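Local coordinates for MgGH51 (Meripilus giganteus, PDB 6ZPY), which probably hydrolyses terminal, non-reducing alpha-L-arabinofuranosyl residues from arabinose-containing polysaccharides and oligosaccharides as a family GH51 alpha-L-arabinofuranosidase, at residues G229-E234 / V348-F353; T109-A114 / E162-A167. All coordinates share one frame; numbering follows the deposited sequence. Where two conformers were deposited one is given.

Contact 1 (G229-E234 / V348-F353); sequences GGNNLE and VGNEDF. With AHR (alpha-L-arabinofuranose), chain F.
Gly-230 and Asn-350 bring the two backbones closest, their CA atoms 5.7 Å apart, where the loops following strands 224-227 and 345-348 meet at the C-terminal end of the (beta/alpha)8 barrel. A cis peptide links Gly-229 to Gly-230 before a weakly bonded helical turn carries Asn-231 to Glu-234. Across from this turn, Asn-350 and Glu-351 are consistent with the Asn-Glu pair of clan GH-A, in which the glutamate acts as general acid/base.

With CG anti to the backbone N (chi1 -180°), the Asn-350 amide reaches across to the glycine loop. OD1 takes a weak bond from Gly-230 N at 2.9 Å and a second bond from Arg-226. One N-H of ND2 goes to Glu-234 OE2 at 2.9 Å, nearly straight at 173°. OE2 lies in the amide plane, but the carboxylate stands almost at right angles to it and is met 46° out of its own plane. The other N-H goes to O2 of the bound arabinofuranose, 3.0 Å from ND2. Asn-231 N holds the sugar's O3, and O1 donates to Glu-351 OE1, while Glu-351 OE2 is bonded to His-400. With an alanine in place of Glu-234, one N-H of Asn-350 ND2 would probably lose its mate and the amide be held less firmly toward O2, though OD1 keeps its donors. Leu-233 CD2 packs 3.8 Å from Gly-349 C, and one water donates to both Gly-229 O and Gly-349 O.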
ATOM      1  N   GLY A 229       7.133   5.434   0.568  1.00 11.22           N
ATOM      2  CA  GLY A 229       7.030   5.675   2.011  1.00 11.68           C
ATOM      3  C   GLY A 229       7.071   7.162   2.318  1.00 11.26           C
ATOM      4  O   GLY A 229       7.325   7.924   1.399  1.00 13.09           O
ATOM      5  N   GLY A 230       6.772   7.546   3.556  1.00 10.52           N
ATOM      6  CA  GLY A 230       6.744   6.630   4.679  1.00  9.95           C
ATOM      7  C   GLY A 230       8.113   6.223   5.164  1.00 10.49           C
ATOM      8  O   GLY A 230       9.107   6.359   4.454  1.00 10.86           O
ATOM      9  N   ASN A 231       8.157   5.666   6.363  1.00 10.53           N
ATOM     10  CA  ASN A 231       9.444   5.258   6.961  1.00  9.84           C
ATOM     11  C   ASN A 231      10.203   4.293   6.071  1.00  9.95           C
ATOM     12  O   ASN A 231      11.403   4.309   6.084  1.00 10.21           O
ATOM     13  CB  ASN A 231       9.210   4.657   8.322  1.00 10.48           C
ATOM     14  CG  ASN A 231       9.012   5.689   9.392  1.00 13.09           C
ATOM     15  OD1 ASN A 231       8.844   6.872   9.112  1.00 12.83           O
ATOM     16  ND2 ASN A 231       8.941   5.234  10.625  1.00 13.12           N
ATOM     17  N   ASN A 232       9.480   3.439   5.372  1.00 10.01           N
ATOM     18  CA  ASN A 232      10.134   2.383   4.600  1.00  9.94           C
ATOM     19  C   ASN A 232      10.968   2.948   3.454  1.00 10.81           C
ATOM     20  O   ASN A 232      11.777   2.231   2.899  1.00 11.37           O
ATOM     21  CB  ASN A 232       9.154   1.376   4.018  1.00 11.04           C
ATOM     22  CG  ASN A 232       9.749  -0.019   3.889  1.00 10.45           C
ATOM     23  OD1 ASN A 232      10.350  -0.535   4.854  1.00 11.59           O
ATOM     24  ND2 ASN A 232       9.592  -0.596   2.707  1.00 11.37           N
ATOM     25  N   LEU A 233      10.778   4.230   3.109  1.00 10.81           N
ATOM     26  CA  LEU A 233      11.671   4.901   2.153  1.00 10.40           C
ATOM     27  C   LEU A 233      13.059   5.096   2.767  1.00 10.22           C
ATOM     28  O   LEU A 233      14.050   5.041   2.027  1.00 10.29           O
ATOM     29  CB  LEU A 233      11.032   6.254   1.845  1.00 10.42           C
ATOM     30  CG  LEU A 233      11.892   7.243   1.066  1.00 10.21           C
ATOM     31  CD1 LEU A 233      11.980   6.827  -0.390  1.00 12.23           C
ATOM     32  CD2 LEU A 233      11.364   8.666   1.215  1.00 12.27           C
ATOM     33  N   GLU A 234      13.094   5.407   4.053  1.00 10.56           N
ATOM     34  CA  GLU A 234      14.238   6.077   4.648  1.00 10.64           C
ATOM     35  C   GLU A 234      15.387   5.126   4.944  1.00 11.99           C
ATOM     36  O   GLU A 234      16.520   5.561   4.884  1.00 10.77           O
ATOM     37  CB  GLU A 234      13.807   6.832   5.878  1.00 10.12           C
ATOM     38  CG  GLU A 234      12.954   8.034   5.548  1.00 12.34           C
ATOM     39  CD  GLU A 234      12.405   8.699   6.771  1.00 12.49           C
ATOM     40  OE1 GLU A 234      13.046   9.665   7.282  1.00 12.82           O
ATOM     41  OE2 GLU A 234      11.349   8.305   7.217  1.00 13.25           O
ATOM     42  N   VAL A 348       9.961  15.105  -1.170  1.00 11.15           N
ATOM     43  CA  VAL A 348      11.389  15.116  -0.862  1.00 10.01           C
ATOM     44  C   VAL A 348      11.598  14.622   0.574  1.00 10.35           C
ATOM     45  O   VAL A 348      11.485  15.343   1.519  1.00 11.12           O
ATOM     46  CB  VAL A 348      11.959  16.538  -1.094  1.00 10.58           C
ATOM     47  CG1 VAL A 348      13.458  16.523  -0.791  1.00 12.95           C
ATOM     48  CG2 VAL A 348      11.715  16.964  -2.533  1.00 11.70           C
ATOM     49  N   GLY A 349      11.876  13.331   0.679  1.00 10.94           N
ATOM     50  CA  GLY A 349      12.058  12.649   1.971  1.00 11.05           C
ATOM     51  C   GLY A 349      10.753  12.204   2.548  1.00 10.28           C
ATOM     52  O   GLY A 349       9.747  12.134   1.857  1.00 10.90           O
ATOM     53  N   ASN A 350      10.817  11.857   3.808  1.00 10.97           N
ATOM     54  CA  ASN A 350       9.648  11.540   4.621  1.00  9.76           C
ATOM     55  C   ASN A 350       9.850  12.084   6.024  1.00 10.05           C
ATOM     56  O   ASN A 350      10.902  11.822   6.637  1.00 11.48           O
ATOM     57  CB  ASN A 350       9.518  10.006   4.736  1.00 10.95           C
ATOM     58  CG  ASN A 350       8.313   9.613   5.560  1.00 11.29           C
ATOM     59  OD1 ASN A 350       7.169   9.929   5.189  1.00 11.82           O
ATOM     60  ND2 ASN A 350       8.553   8.963   6.692  1.00 11.69           N
ATOM     61  N   GLU A 351       8.870  12.814   6.527  1.00 11.04           N
ATOM     62  CA  GLU A 351       8.871  13.259   7.941  1.00 11.40           C
ATOM     63  C   GLU A 351      10.241  13.836   8.269  1.00 11.98           C
ATOM     64  O   GLU A 351      10.806  13.517   9.290  1.00 11.39           O
ATOM     65  CB  GLU A 351       8.451  12.119   8.866  1.00 10.53           C
ATOM     66  CG  GLU A 351       6.997  11.741   8.626  1.00 10.46           C
ATOM     67  CD  GLU A 351       6.373  10.971   9.763  1.00 11.19           C
ATOM     68  OE1 GLU A 351       7.156  10.387  10.536  1.00 13.07           O
ATOM     69  OE2 GLU A 351       5.143  11.039   9.877  1.00 13.95           O
ATOM     70  N   ASP A 352      10.660  14.832   7.497  1.00 11.21           N
ATOM     71  CA  ASP A 352      11.953  15.484   7.764  1.00 10.41           C
ATOM     72  C   ASP A 352      11.823  16.485   8.902  1.00 10.37           C
ATOM     73  O   ASP A 352      12.865  17.029   9.299  1.00 11.69           O
ATOM     74  CB  ASP A 352      12.553  16.050   6.494  1.00 10.37           C
ATOM     75  CG  ASP A 352      13.033  14.935   5.599  1.00 11.16           C
ATOM     76  OD1 ASP A 352      14.177  14.462   5.810  1.00 11.45           O
ATOM     77  OD2 ASP A 352      12.244  14.557   4.725  1.00 11.90           O
ATOM     78  N   PHE A 353      10.655  16.660   9.513  1.00 10.61           N
ATOM     79  CA  PHE A 353      10.598  17.399  10.789  1.00 11.93           C
ATOM     80  C   PHE A 353      11.533  16.735  11.806  1.00 11.21           C
ATOM     81  O   PHE A 353      12.070  17.410  12.685  1.00 12.43           O
ATOM     82  CB  PHE A 353       9.166  17.580  11.260  1.00 11.47           C
ATOM     83  CG  PHE A 353       8.310  16.329  11.274  1.00 12.83           C
ATOM     84  CD1 PHE A 353       8.381  15.420  12.320  1.00 14.95           C
ATOM     85  CD2 PHE A 353       7.431  16.094  10.248  1.00 14.31           C
ATOM     86  CE1 PHE A 353       7.533  14.338  12.362  1.00 15.73           C
ATOM     87  CE2 PHE A 353       6.638  14.963  10.260  1.00 14.89           C
ATOM     88  CZ  PHE A 353       6.667  14.115  11.328  1.00 16.36           C
TER
HETATM   89  O5  AHR F 710       1.953   5.165   8.694  1.00 21.84           O
HETATM   90  C5  AHR F 710       3.030   4.707   9.588  1.00 24.95           C
HETATM   91  C4  AHR F 710       4.216   5.670   9.833  1.00 19.08           C
HETATM   92  O4  AHR F 710       3.752   6.953  10.348  1.00 19.73           O
HETATM   93  C3  AHR F 710       4.911   6.108   8.576  1.00 18.37           C
HETATM   94  O3  AHR F 710       5.851   5.225   8.004  1.00 13.04           O
HETATM   95  C2  AHR F 710       5.583   7.472   8.992  1.00 18.13           C
HETATM   96  O2  AHR F 710       5.872   8.226   7.802  1.00 12.75           O
HETATM   97  C1  AHR F 710       4.645   8.061  10.064  1.00 16.05           C
HETATM   98  O1  AHR F 710       5.541   8.158  11.209  1.00 25.96           O
HETATM   99  O   HOH W   1       7.395  10.721   1.564  1.00 12.74           O
HETATM  100  O   HOH W   2       9.602   9.168  10.350  1.00 12.95           O
HETATM  101  O   HOH W   3      13.632  11.785   5.047  1.00 10.78           O
HETATM  102  O   HOH W   4      11.850  10.590   9.465  1.00 14.07           O

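Contact 2 (T109-A114 / E162-A167); sequences TWTYKA and ELHPTA. With NAG (2-acetamido-2-deoxy-beta-D-glucopyranose), chain E; NAG (2-acetamido-2-deoxy-beta-D-glucopyranose), chain B.
Tyr-112 and Leu-163 send their side chains off the same face of a sheet as Ala-114, at the edge of a beta-sandwich where 157-163 is the outermost strand of its sheet within this chain. Ala-114 CB lies 4.1 Å from Leu-163 CD1; Leu-134 and Val-132 of the opposing sheet meet Tyr-112 and Ala-114 there. The Tyr-112 ring swings back beside its own backbone N (chi1 -60°), bringing CE1 within 3.8 Å of Pro-165 CG, the proline crossing it at about a right angle. Leu-163 O sits at the ring's edge, and the hydroxyl is bonded to Lys-105 O and Asp-107 N.

On the other face Lys-113 and Glu-162 run alongside each other, pointing the same way. Lys-113 CE comes 3.8 Å from Glu-162 OE2, but NZ stays 4.7 Å from OE2, too far for a salt bridge. Thr-111 lies beside His-164, its CG2 toward CE1, a tentative contact because His-164 has two conformers. At the strand's outer edge the Glu-162 backbone N bonds to O5 and O6 of an N-acetylglucosamine. Tyr-112 N to Leu-163 O (3.0 Å) and Leu-163 N to Tyr-112 O (2.8 Å) therefore join the strands, with apolar side chains inward, charged ones outward and the sugar along the edge.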
ATOM      1  N   THR A 109     -10.217 -22.812  -8.500  1.00 13.98           N
ATOM      2  CA  THR A 109     -10.613 -21.957  -9.654  1.00 13.39           C
ATOM      3  C   THR A 109      -9.404 -21.180 -10.150  1.00 12.56           C
ATOM      4  O   THR A 109      -9.552 -20.437 -11.133  1.00 14.48           O
ATOM      5  CB  THR A 109     -11.795 -21.023  -9.351  1.00 14.37           C
ATOM      6  OG1 THR A 109     -11.333 -19.937  -8.526  1.00 15.05           O
ATOM      7  CG2 THR A 109     -12.971 -21.747  -8.705  1.00 14.69           C
ATOM      8  N   TRP A 110      -8.268 -21.322  -9.491  1.00 12.71           N
ATOM      9  CA  TRP A 110      -7.032 -20.595  -9.847  1.00 13.22           C
ATOM     10  C   TRP A 110      -5.997 -21.538 -10.411  1.00 11.84           C
ATOM     11  O   TRP A 110      -5.889 -22.689  -9.905  1.00 13.74           O
ATOM     12  CB  TRP A 110      -6.435 -19.897  -8.647  1.00 13.12           C
ATOM     13  CG  TRP A 110      -7.271 -18.775  -8.125  1.00 13.37           C
ATOM     14  CD1 TRP A 110      -8.439 -18.260  -8.614  1.00 15.55           C
ATOM     15  CD2 TRP A 110      -6.986 -18.079  -6.915  1.00 13.07           C
ATOM     16  NE1 TRP A 110      -8.882 -17.261  -7.779  1.00 16.71           N
ATOM     17  CE2 TRP A 110      -7.988 -17.105  -6.748  1.00 16.49           C
ATOM     18  CE3 TRP A 110      -5.913 -18.114  -6.024  1.00 15.93           C
ATOM     19  CZ2 TRP A 110      -7.995 -16.239  -5.660  1.00 15.77           C
ATOM     20  CZ3 TRP A 110      -5.925 -17.256  -4.946  1.00 15.99           C
ATOM     21  CH2 TRP A 110      -6.952 -16.336  -4.769  1.00 18.30           C
ATOM     22  N   THR A 111      -5.241 -21.076 -11.404  1.00 12.39           N
ATOM     23  CA  THR A 111      -4.005 -21.705 -11.866  1.00 13.12           C
ATOM     24  C   THR A 111      -2.855 -20.921 -11.231  1.00 12.60           C
ATOM     25  O   THR A 111      -2.874 -19.672 -11.234  1.00 14.03           O
ATOM     26  CB  THR A 111      -3.893 -21.727 -13.390  1.00 14.74           C
ATOM     27  OG1 THR A 111      -4.952 -22.519 -13.932  1.00 15.59           O
ATOM     28  CG2 THR A 111      -2.569 -22.307 -13.809  1.00 16.48           C
ATOM     29  N   TYR A 112      -1.907 -21.616 -10.642  1.00 11.19           N
ATOM     30  CA  TYR A 112      -0.727 -21.021  -9.991  1.00 11.72           C
ATOM     31  C   TYR A 112       0.467 -21.254 -10.882  1.00 13.09           C
ATOM     32  O   TYR A 112       0.554 -22.240 -11.626  1.00 12.90           O
ATOM     33  CB  TYR A 112      -0.489 -21.635  -8.614  1.00 11.33           C
ATOM     34  CG  TYR A 112      -1.616 -21.458  -7.636  1.00 11.36           C
ATOM     35  CD1 TYR A 112      -2.787 -22.190  -7.744  1.00 11.60           C
ATOM     36  CD2 TYR A 112      -1.523 -20.577  -6.588  1.00 10.75           C
ATOM     37  CE1 TYR A 112      -3.817 -22.022  -6.853  1.00 12.10           C
ATOM     38  CE2 TYR A 112      -2.530 -20.405  -5.655  1.00 11.96           C
ATOM     39  CZ  TYR A 112      -3.704 -21.136  -5.800  1.00 11.26           C
ATOM     40  OH  TYR A 112      -4.715 -21.016  -4.888  1.00 12.85           O
ATOM     41  N   LYS A 113       1.410 -20.339 -10.784  1.00 12.56           N
ATOM     42  CA  LYS A 113       2.685 -20.441 -11.511  1.00 11.58           C
ATOM     43  C   LYS A 113       3.786 -20.602 -10.471  1.00 10.88           C
ATOM     44  O   LYS A 113       4.047 -19.702  -9.702  1.00 11.57           O
ATOM     45  CB  LYS A 113       2.923 -19.207 -12.366  1.00 13.74           C
ATOM     46  CG  LYS A 113       1.970 -19.114 -13.543  1.00 19.18           C
ATOM     47  CD  LYS A 113       2.301 -18.064 -14.578  1.00 25.05           C
ATOM     48  CE  LYS A 113       1.322 -18.134 -15.748  1.00 34.70           C
ATOM     49  NZ  LYS A 113       1.416 -16.949 -16.623  1.00 41.40           N
ATOM     50  N   ALA A 114       4.415 -21.773 -10.472  1.00 11.78           N
ATOM     51  CA  ALA A 114       5.551 -22.092  -9.614  1.00 11.51           C
ATOM     52  C   ALA A 114       6.819 -21.985 -10.431  1.00 11.69           C
ATOM     53  O   ALA A 114       6.869 -22.455 -11.576  1.00 12.36           O
ATOM     54  CB  ALA A 114       5.384 -23.478  -9.045  1.00 12.23           C
ATOM     55  N   GLU A 162       3.050 -24.962 -13.880  1.00 13.25           N
ATOM     56  CA  GLU A 162       1.728 -24.537 -13.438  1.00 13.68           C
ATOM     57  C   GLU A 162       1.175 -25.544 -12.439  1.00 11.77           C
ATOM     58  O   GLU A 162       1.541 -26.758 -12.455  1.00 14.10           O
ATOM     59  CB  GLU A 162       0.809 -24.306 -14.637  1.00 15.56           C
ATOM     60  CG  GLU A 162       1.282 -23.118 -15.489  1.00 17.59           C
ATOM     61  CD  GLU A 162       0.367 -22.714 -16.637  1.00 21.69           C
ATOM     62  OE1 GLU A 162      -0.555 -23.500 -16.945  1.00 22.43           O
ATOM     63  OE2 GLU A 162       0.540 -21.582 -17.170  1.00 31.66           O
ATOM     64  N   LEU A 163       0.287 -25.071 -11.587  1.00 11.88           N
ATOM     65  CA  LEU A 163      -0.362 -25.911 -10.577  1.00 12.00           C
ATOM     66  C   LEU A 163      -1.856 -25.699 -10.614  1.00 12.62           C
ATOM     67  O   LEU A 163      -2.364 -24.561 -10.559  1.00 12.19           O
ATOM     68  CB  LEU A 163       0.165 -25.605  -9.196  1.00 13.43           C
ATOM     69  CG  LEU A 163       1.585 -26.065  -8.957  1.00 13.43           C
ATOM     70  CD1 LEU A 163       2.093 -25.506  -7.641  1.00 14.26           C
ATOM     71  CD2 LEU A 163       1.719 -27.563  -9.014  1.00 13.32           C
ATOM     72  N   HIS A 164      -2.562 -26.819 -10.661  0.50 12.26           N
ATOM     73  CA  HIS A 164      -4.036 -26.849 -10.707  0.50 12.08           C
ATOM     74  C   HIS A 164      -4.551 -27.648  -9.528  0.50 12.68           C
ATOM     75  O   HIS A 164      -4.471 -28.881  -9.530  0.50 14.09           O
ATOM     76  CB  HIS A 164      -4.523 -27.485 -12.009  0.50 13.57           C
ATOM     77  CG  HIS A 164      -4.023 -26.832 -13.248  0.50 14.64           C
ATOM     78  ND1 HIS A 164      -4.539 -25.638 -13.703  0.50 14.73           N
ATOM     79  CD2 HIS A 164      -3.087 -27.220 -14.138  0.50 15.38           C
ATOM     80  CE1 HIS A 164      -3.923 -25.311 -14.824  0.50 15.59           C
ATOM     81  NE2 HIS A 164      -3.047 -26.281 -15.130  0.50 15.20           N
ATOM     82  N   PRO A 165      -5.099 -27.012  -8.485  1.00 12.57           N
ATOM     83  CA  PRO A 165      -5.585 -27.784  -7.354  1.00 12.73           C
ATOM     84  C   PRO A 165      -6.753 -28.683  -7.723  1.00 11.62           C
ATOM     85  O   PRO A 165      -7.628 -28.313  -8.467  1.00 12.76           O
ATOM     86  CB  PRO A 165      -6.042 -26.744  -6.346  1.00 13.07           C
ATOM     87  CG  PRO A 165      -5.260 -25.509  -6.728  1.00 13.91           C
ATOM     88  CD  PRO A 165      -5.166 -25.551  -8.247  1.00 13.82           C
ATOM     89  N   THR A 166      -6.777 -29.858  -7.115  0.70  9.42           N
ATOM     90  CA  THR A 166      -7.900 -30.801  -7.297  1.00 12.52           C
ATOM     91  C   THR A 166      -9.082 -30.426  -6.427  0.70  9.96           C
ATOM     92  O   THR A 166     -10.173 -30.901  -6.675  0.70 10.21           O
ATOM     93  CB  THR A 166      -7.447 -32.223  -7.032  1.00 14.23           C
ATOM     94  OG1 THR A 166      -7.003 -32.290  -5.674  1.00 14.92           O
ATOM     95  CG2 THR A 166      -6.429 -32.694  -8.038  1.00 14.40           C
ATOM     96  N   ALA A 167      -8.829 -29.628  -5.414  1.00 14.32           N
ATOM     97  CA  ALA A 167      -9.858 -29.159  -4.501  1.00 12.95           C
ATOM     98  C   ALA A 167      -9.377 -27.892  -3.855  1.00 14.64           C
ATOM     99  O   ALA A 167      -8.166 -27.796  -3.617  1.00 16.02           O
ATOM    100  CB  ALA A 167     -10.206 -30.221  -3.479  1.00 15.63           C
TER
HETATM  101  C1  NAG E   1       2.747 -28.562 -15.526  1.00 15.46           C
HETATM  102  C2  NAG E   1       1.326 -28.578 -16.115  1.00 15.44           C
HETATM  103  C3  NAG E   1       1.382 -28.370 -17.595  1.00 16.59           C
HETATM  104  C4  NAG E   1       2.176 -27.083 -17.901  1.00 16.72           C
HETATM  105  C5  NAG E   1       3.564 -27.146 -17.250  1.00 15.96           C
HETATM  106  C6  NAG E   1       4.400 -25.890 -17.488  1.00 16.65           C
HETATM  107  C7  NAG E   1      -0.071 -29.994 -14.781  1.00 15.13           C
HETATM  108  C8  NAG E   1      -0.509 -31.418 -14.550  1.00 20.03           C
HETATM  109  N2  NAG E   1       0.718 -29.834 -15.798  1.00 16.05           N
HETATM  110  O3  NAG E   1       0.085 -28.238 -18.138  1.00 19.72           O
HETATM  111  O4  NAG E   1       2.373 -27.048 -19.317  1.00 20.71           O
HETATM  112  O5  NAG E   1       3.373 -27.326 -15.851  1.00 14.42           O
HETATM  113  O6  NAG E   1       3.662 -24.786 -16.986  1.00 16.68           O
HETATM  114  O7  NAG E   1      -0.427 -29.089 -14.008  1.00 17.05           O
HETATM  115  C1  NAG B   2       2.061 -25.748 -19.807  1.00 20.85           C
HETATM  116  C2  NAG B   2       2.679 -25.532 -21.177  1.00 25.17           C
HETATM  117  C3  NAG B   2       2.263 -24.179 -21.752  1.00 31.57           C
HETATM  118  C4  NAG B   2       0.770 -24.094 -21.803  1.00 31.39           C
HETATM  119  C5  NAG B   2       0.190 -24.404 -20.421  1.00 29.59           C
HETATM  120  C6  NAG B   2      -1.309 -24.434 -20.555  1.00 29.91           C
HETATM  121  C7  NAG B   2       4.790 -26.780 -21.287  1.00 29.14           C
HETATM  122  C8  NAG B   2       6.290 -26.629 -21.145  1.00 37.20           C
HETATM  123  N2  NAG B   2       4.142 -25.645 -21.131  1.00 24.22           N
HETATM  124  O3  NAG B   2       2.750 -24.092 -23.076  1.00 39.59           O
HETATM  125  O4  NAG B   2       0.328 -22.801 -22.198  1.00 40.35           O
HETATM  126  O5  NAG B   2       0.649 -25.683 -19.944  1.00 22.16           O
HETATM  127  O6  NAG B   2      -1.580 -25.436 -21.546  1.00 34.02           O
HETATM  128  O7  NAG B   2       4.201 -27.843 -21.504  1.00 31.66           O
HETATM  129  O   HOH W   5      -6.325 -24.699 -11.747  1.00 14.38           O

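Contact 1 is core, while contact 2 is partly buried, near the surface: the centre of the first lies about 15 Å from the centre of the chain and that of the second about 26 Å, on opposite sides of it, with nearest atoms about 23 Å apart. They share no secondary-structure element. Contact 1 joins two loops of the catalytic barrel, whereas contact 2 pairs strand 112-119 with the outermost strand of a sandwich sheet. In 229-234 / 348-353 side-chain amides, carboxylates and bridging waters do the work, directed at a bound arabinofuranose, consistent with the reaction product; in 109-114 / 162-167 regular main-chain pairing does it, and the carbohydrate alongside is a glycan at the protein surface.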